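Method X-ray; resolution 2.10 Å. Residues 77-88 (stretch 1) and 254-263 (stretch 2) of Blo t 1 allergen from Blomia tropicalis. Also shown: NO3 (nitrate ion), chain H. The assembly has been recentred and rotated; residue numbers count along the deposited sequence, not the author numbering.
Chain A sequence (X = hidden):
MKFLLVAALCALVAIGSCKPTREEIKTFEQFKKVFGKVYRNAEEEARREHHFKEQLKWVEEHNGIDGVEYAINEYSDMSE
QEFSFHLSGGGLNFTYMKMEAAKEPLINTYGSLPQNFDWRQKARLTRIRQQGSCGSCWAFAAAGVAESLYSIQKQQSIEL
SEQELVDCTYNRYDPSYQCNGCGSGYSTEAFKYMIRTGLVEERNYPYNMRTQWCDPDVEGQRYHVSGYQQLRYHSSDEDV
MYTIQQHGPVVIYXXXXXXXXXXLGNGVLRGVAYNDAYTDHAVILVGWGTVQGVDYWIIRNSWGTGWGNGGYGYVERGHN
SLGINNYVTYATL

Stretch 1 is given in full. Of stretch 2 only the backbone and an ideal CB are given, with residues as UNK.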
# COMPACT_ATOMS: atom_id res chain seq x y z
N ASP A 77 13.12 -5.24 -12.42
CA ASP A 77 13.51 -5.12 -13.81
C ASP A 77 13.04 -3.80 -14.43
O ASP A 77 13.30 -3.52 -15.59
CB ASP A 77 12.98 -6.32 -14.61
CG ASP A 77 11.47 -6.46 -14.56
OD1 ASP A 77 10.85 -6.02 -13.56
OD2 ASP A 77 10.89 -7.01 -15.52
N MET A 78 12.38 -2.96 -13.63
CA MET A 78 11.95 -1.66 -14.11
C MET A 78 12.82 -0.54 -13.54
O MET A 78 13.40 -0.67 -12.46
CB MET A 78 10.48 -1.41 -13.76
CG MET A 78 9.53 -2.51 -14.21
SD MET A 78 7.81 -2.23 -13.76
CE MET A 78 7.13 -3.86 -14.06
N SER A 79 12.90 0.57 -14.26
CA SER A 79 13.56 1.76 -13.74
C SER A 79 12.64 2.44 -12.74
O SER A 79 11.47 2.09 -12.63
CB SER A 79 13.93 2.72 -14.87
OG SER A 79 12.78 3.12 -15.59
N GLU A 80 13.16 3.42 -12.00
CA GLU A 80 12.35 4.16 -11.05
C GLU A 80 11.17 4.82 -11.75
O GLU A 80 10.03 4.77 -11.27
CB GLU A 80 13.20 5.20 -10.33
CG GLU A 80 12.44 6.01 -9.31
CD GLU A 80 13.36 6.84 -8.44
OE1 GLU A 80 12.86 7.76 -7.74
OE2 GLU A 80 14.58 6.57 -8.45
N GLN A 81 11.43 5.41 -12.91
CA GLN A 81 10.38 6.00 -13.73
C GLN A 81 9.30 4.97 -14.09
O GLN A 81 8.11 5.23 -13.94
CB GLN A 81 10.99 6.61 -15.00
CG GLN A 81 10.21 7.80 -15.56
CD GLN A 81 10.89 8.44 -16.76
OE1 GLN A 81 12.00 8.04 -17.15
NE2 GLN A 81 10.24 9.43 -17.35
N GLU A 82 9.72 3.79 -14.54
CA GLU A 82 8.80 2.75 -15.01
C GLU A 82 7.95 2.17 -13.87
O GLU A 82 6.73 2.07 -13.98
CB GLU A 82 9.58 1.62 -15.72
CG GLU A 82 10.15 2.02 -17.08
CD GLU A 82 10.77 0.85 -17.84
OE1 GLU A 82 11.27 -0.10 -17.21
OE2 GLU A 82 10.75 0.89 -19.09
N PHE A 83 8.62 1.79 -12.78
CA PHE A 83 7.95 1.27 -11.59
C PHE A 83 6.88 2.24 -11.08
O PHE A 83 5.73 1.86 -10.86
CB PHE A 83 8.99 0.99 -10.50
CG PHE A 83 8.42 0.34 -9.27
CD1 PHE A 83 7.73 -0.86 -9.36
CD2 PHE A 83 8.60 0.91 -8.03
CE1 PHE A 83 7.21 -1.46 -8.22
CE2 PHE A 83 8.09 0.32 -6.89
CZ PHE A 83 7.40 -0.87 -6.99
N SER A 84 7.27 3.49 -10.91
CA SER A 84 6.34 4.53 -10.51
C SER A 84 5.10 4.55 -11.42
O SER A 84 3.97 4.63 -10.94
CB SER A 84 7.03 5.90 -10.52
OG SER A 84 6.11 6.93 -10.22
N PHE A 85 5.32 4.46 -12.73
CA PHE A 85 4.21 4.37 -13.68
C PHE A 85 3.43 3.06 -13.49
O PHE A 85 2.20 3.06 -13.52
CB PHE A 85 4.72 4.48 -15.12
CG PHE A 85 3.61 4.67 -16.13
CD1 PHE A 85 3.07 5.92 -16.36
CD2 PHE A 85 3.10 3.58 -16.82
CE1 PHE A 85 2.05 6.10 -17.29
CE2 PHE A 85 2.08 3.75 -17.75
CZ PHE A 85 1.55 5.01 -17.98
N HIS A 86 4.15 1.96 -13.30
CA HIS A 86 3.52 0.68 -12.98
C HIS A 86 2.57 0.78 -11.77
O HIS A 86 1.49 0.20 -11.76
CB HIS A 86 4.59 -0.38 -12.71
CG HIS A 86 4.11 -1.79 -12.85
ND1 HIS A 86 3.17 -2.16 -13.80
CD2 HIS A 86 4.44 -2.92 -12.19
CE1 HIS A 86 2.95 -3.45 -13.70
NE2 HIS A 86 3.70 -3.94 -12.74
N LEU A 87 2.98 1.52 -10.74
CA LEU A 87 2.16 1.69 -9.55
C LEU A 87 0.93 2.58 -9.79
O LEU A 87 -0.18 2.20 -9.45
CB LEU A 87 2.99 2.27 -8.40
CG LEU A 87 4.07 1.31 -7.90
CD1 LEU A 87 4.98 1.99 -6.87
CD2 LEU A 87 3.44 0.04 -7.35
N SER A 88 1.13 3.75 -10.38
CA SER A 88 0.04 4.72 -10.48
C SER A 88 -0.05 5.48 -11.80
O SER A 88 -0.51 6.62 -11.81
CB SER A 88 0.13 5.72 -9.33
OG SER A 88 -0.03 5.06 -8.08
N UNK A 254 2.08 7.06 -0.12
CA UNK A 254 3.46 7.45 0.02
C UNK A 254 4.26 7.23 -1.27
O UNK A 254 3.70 6.93 -2.33
CB UNK A 254 4.10 6.67 1.18
N UNK A 255 5.56 7.43 -1.17
CA UNK A 255 6.43 7.37 -2.32
C UNK A 255 7.01 5.95 -2.46
O UNK A 255 8.16 5.69 -2.10
CB UNK A 255 7.55 8.41 -2.20
N UNK A 256 6.19 5.03 -2.97
CA UNK A 256 6.58 3.64 -3.05
C UNK A 256 7.72 3.34 -4.01
O UNK A 256 8.46 2.38 -3.80
CB UNK A 256 5.36 2.81 -3.45
N UNK A 257 7.88 4.16 -5.05
CA UNK A 257 8.88 3.88 -6.08
C UNK A 257 10.29 4.37 -5.71
O UNK A 257 11.25 4.12 -6.44
CB UNK A 257 8.45 4.53 -7.40
N UNK A 258 10.40 5.05 -4.57
CA UNK A 258 11.71 5.39 -4.01
C UNK A 258 12.59 4.14 -3.85
O UNK A 258 12.11 3.11 -3.37
CB UNK A 258 11.54 6.09 -2.66
N UNK A 259 13.85 4.24 -4.25
CA UNK A 259 14.75 3.08 -4.28
C UNK A 259 14.86 2.35 -2.96
O UNK A 259 14.81 1.12 -2.92
CB UNK A 259 16.15 3.52 -4.72
N UNK A 260 14.97 3.10 -1.87
CA UNK A 260 15.13 2.51 -0.54
C UNK A 260 13.86 1.78 -0.11
O UNK A 260 13.90 0.66 0.39
CB UNK A 260 15.49 3.59 0.48
N UNK A 261 12.72 2.43 -0.30
CA UNK A 261 11.46 1.78 0.06
C UNK A 261 11.21 0.59 -0.87
O UNK A 261 10.81 -0.49 -0.42
CB UNK A 261 10.30 2.77 -0.01
N UNK A 262 11.45 0.80 -2.16
CA UNK A 262 11.28 -0.23 -3.19
C UNK A 262 11.92 -1.57 -2.83
O UNK A 262 11.29 -2.63 -2.95
CB UNK A 262 11.87 0.27 -4.51
N UNK A 263 13.16 -1.51 -2.37
CA UNK A 263 13.91 -2.74 -2.13
C UNK A 263 14.03 -3.11 -0.68
O UNK A 263 14.82 -3.99 -0.33
CB UNK A 263 15.31 -2.62 -2.73
N NO3 H . 15.87 9.98 -0.41
O1 NO3 H . 16.43 10.49 0.61
O2 NO3 H . 14.77 10.45 -0.82
O3 NO3 H . 16.40 9.00 -1.02

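Position 254 lies out of reach of stretch 1. Nothing of that stretch comes within 5.5 Å of its ideal CB, and its backbone is extended. Stretch 1 sets no preference here. The deposited residue is Met254, and it makes no contact across.

Position 255 opens a type I beta turn that runs to position 258. Its CA-to-CB bond points away from stretch 1, so a short side chain would touch nothing there. A longer polar one could bring its end nearer the carboxylate of Glu80. The residue is His255. Its ring end comes nearer, and NE2 and Glu80 OE1 are 4.4 Å apart. Water 1 fills the gap, 2.8 Å from His255 NE2 and 2.9 Å from Glu80 OE1, to which it donates.

Position 256 points its ideal CB at stretch 1, only 3.5 Å from Leu87 CD1. That leaves little room for anything beyond CB. Phi and psi of -67° and -28° are open to any ordinary residue, so the tight space is the better clue, and glycine or alanine would be the first candidates. It is Gly256. Its O lies 3.7 Å from Phe83 CE2, at the edge of the ring.

Position 257 is where the two backbones come closest, with its CA 5.1 Å from Ser84 CA. The ideal CB points toward the helix, 3.7 Å from both Phe83 CD2 and Ser84 CB. A small residue is called for: alanine, serine or perhaps cysteine. Ser257 is found. Its chi1 is p, and OG packs 3.4 Å from Ser84 CB. Water 1 donates to the same OG at 2.8 Å, so one water joins Ser257, His255 and Glu80.

Position 258 points away, just before a short helix. Asparagine, aspartate, serine or threonine would suit such a place, since each can accept from free backbone NH groups. Asn258 does this: Asn258 OD1 accepts from the N of position 261 at 3.2 Å and, weakly, from the N of position 260 at 2.8 Å.

Position 259 points sideways, with its ideal CB 5.1 Å from Glu80 OE2. A donor of moderate length or a basic residue would suit the acid. Asn259 brings ND2 to 3.6 Å from Glu80 OE2. Water 2 links the same OE2 (3.1 Å) to Asn259 N (3.0 Å).

Positions 260 and 261 are helical and out of reach, so stretch 1 leaves them free. They are Tyr260 and Phe261. The Tyr260 ring lies near a nitrate, with CE1 3.5 Å from NO3 O3.

Position 262 points toward stretch 1, its ideal CB 4.5 Å from Phe83 CE2. Beyond lies the carbonyl O of Met78, which has no partner within stretch 1. A long donor, arginine or lysine, could pass the ring and reach it. Arg262 does so fully extended. Its NH2 gives Met78 O a very short hydrogen bond of 2.4 Å, and its guanidinium lies over one face of Phe83.

Position 263 is the first to leave helical angles and is out of reach, so stretch 1 sets no preference and many residues would serve. It is Asn263, whose ND2 gives Asn259 O a hydrogen bond of 3.1 Å.

Stretch 2 (254-263) MHGSNNYFRN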
# COMPACT_ATOMS: atom_id res chain seq x y z
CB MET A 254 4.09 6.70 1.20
CG MET A 254 3.63 5.28 1.37
SD MET A 254 4.52 4.22 0.23
CE MET A 254 6.20 4.66 0.69
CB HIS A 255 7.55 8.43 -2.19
CG HIS A 255 8.32 8.65 -3.46
ND1 HIS A 255 9.17 9.72 -3.64
CD2 HIS A 255 8.35 7.94 -4.62
CE1 HIS A 255 9.69 9.66 -4.85
NE2 HIS A 255 9.22 8.59 -5.46
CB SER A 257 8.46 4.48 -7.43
OG SER A 257 8.35 5.89 -7.39
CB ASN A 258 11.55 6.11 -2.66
CG ASN A 258 12.87 6.29 -1.93
OD1 ASN A 258 13.38 5.36 -1.30
ND2 ASN A 258 13.43 7.49 -2.01
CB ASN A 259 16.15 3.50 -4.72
CG ASN A 259 16.30 3.53 -6.22
OD1 ASN A 259 15.79 2.66 -6.92
ND2 ASN A 259 16.99 4.55 -6.74
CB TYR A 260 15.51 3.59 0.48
CG TYR A 260 16.84 4.25 0.19
CD1 TYR A 260 16.93 5.32 -0.69
CD2 TYR A 260 18.01 3.80 0.79
CE1 TYR A 260 18.15 5.93 -0.97
CE2 TYR A 260 19.24 4.39 0.52
CZ TYR A 260 19.30 5.46 -0.36
OH TYR A 260 20.51 6.05 -0.64
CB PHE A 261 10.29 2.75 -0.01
CG PHE A 261 9.01 2.13 0.45
CD1 PHE A 261 8.70 2.07 1.81
CD2 PHE A 261 8.13 1.56 -0.46
CE1 PHE A 261 7.53 1.48 2.24
CE2 PHE A 261 6.97 0.96 -0.03
CZ PHE A 261 6.66 0.92 1.32
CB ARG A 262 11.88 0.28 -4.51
CG ARG A 262 11.70 -0.62 -5.70
CD ARG A 262 12.14 0.12 -6.96
NE ARG A 262 12.18 -0.77 -8.12
CZ ARG A 262 12.53 -0.39 -9.34
NH1 ARG A 262 12.87 0.87 -9.59
NH2 ARG A 262 12.54 -1.29 -10.32
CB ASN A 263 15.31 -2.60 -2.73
CG ASN A 263 15.27 -2.54 -4.22
OD1 ASN A 263 15.11 -3.56 -4.89
ND2 ASN A 263 15.41 -1.34 -4.77
O HOH W 1 9.96 8.03 -8.11
O HOH W 2 15.10 6.75 -5.35
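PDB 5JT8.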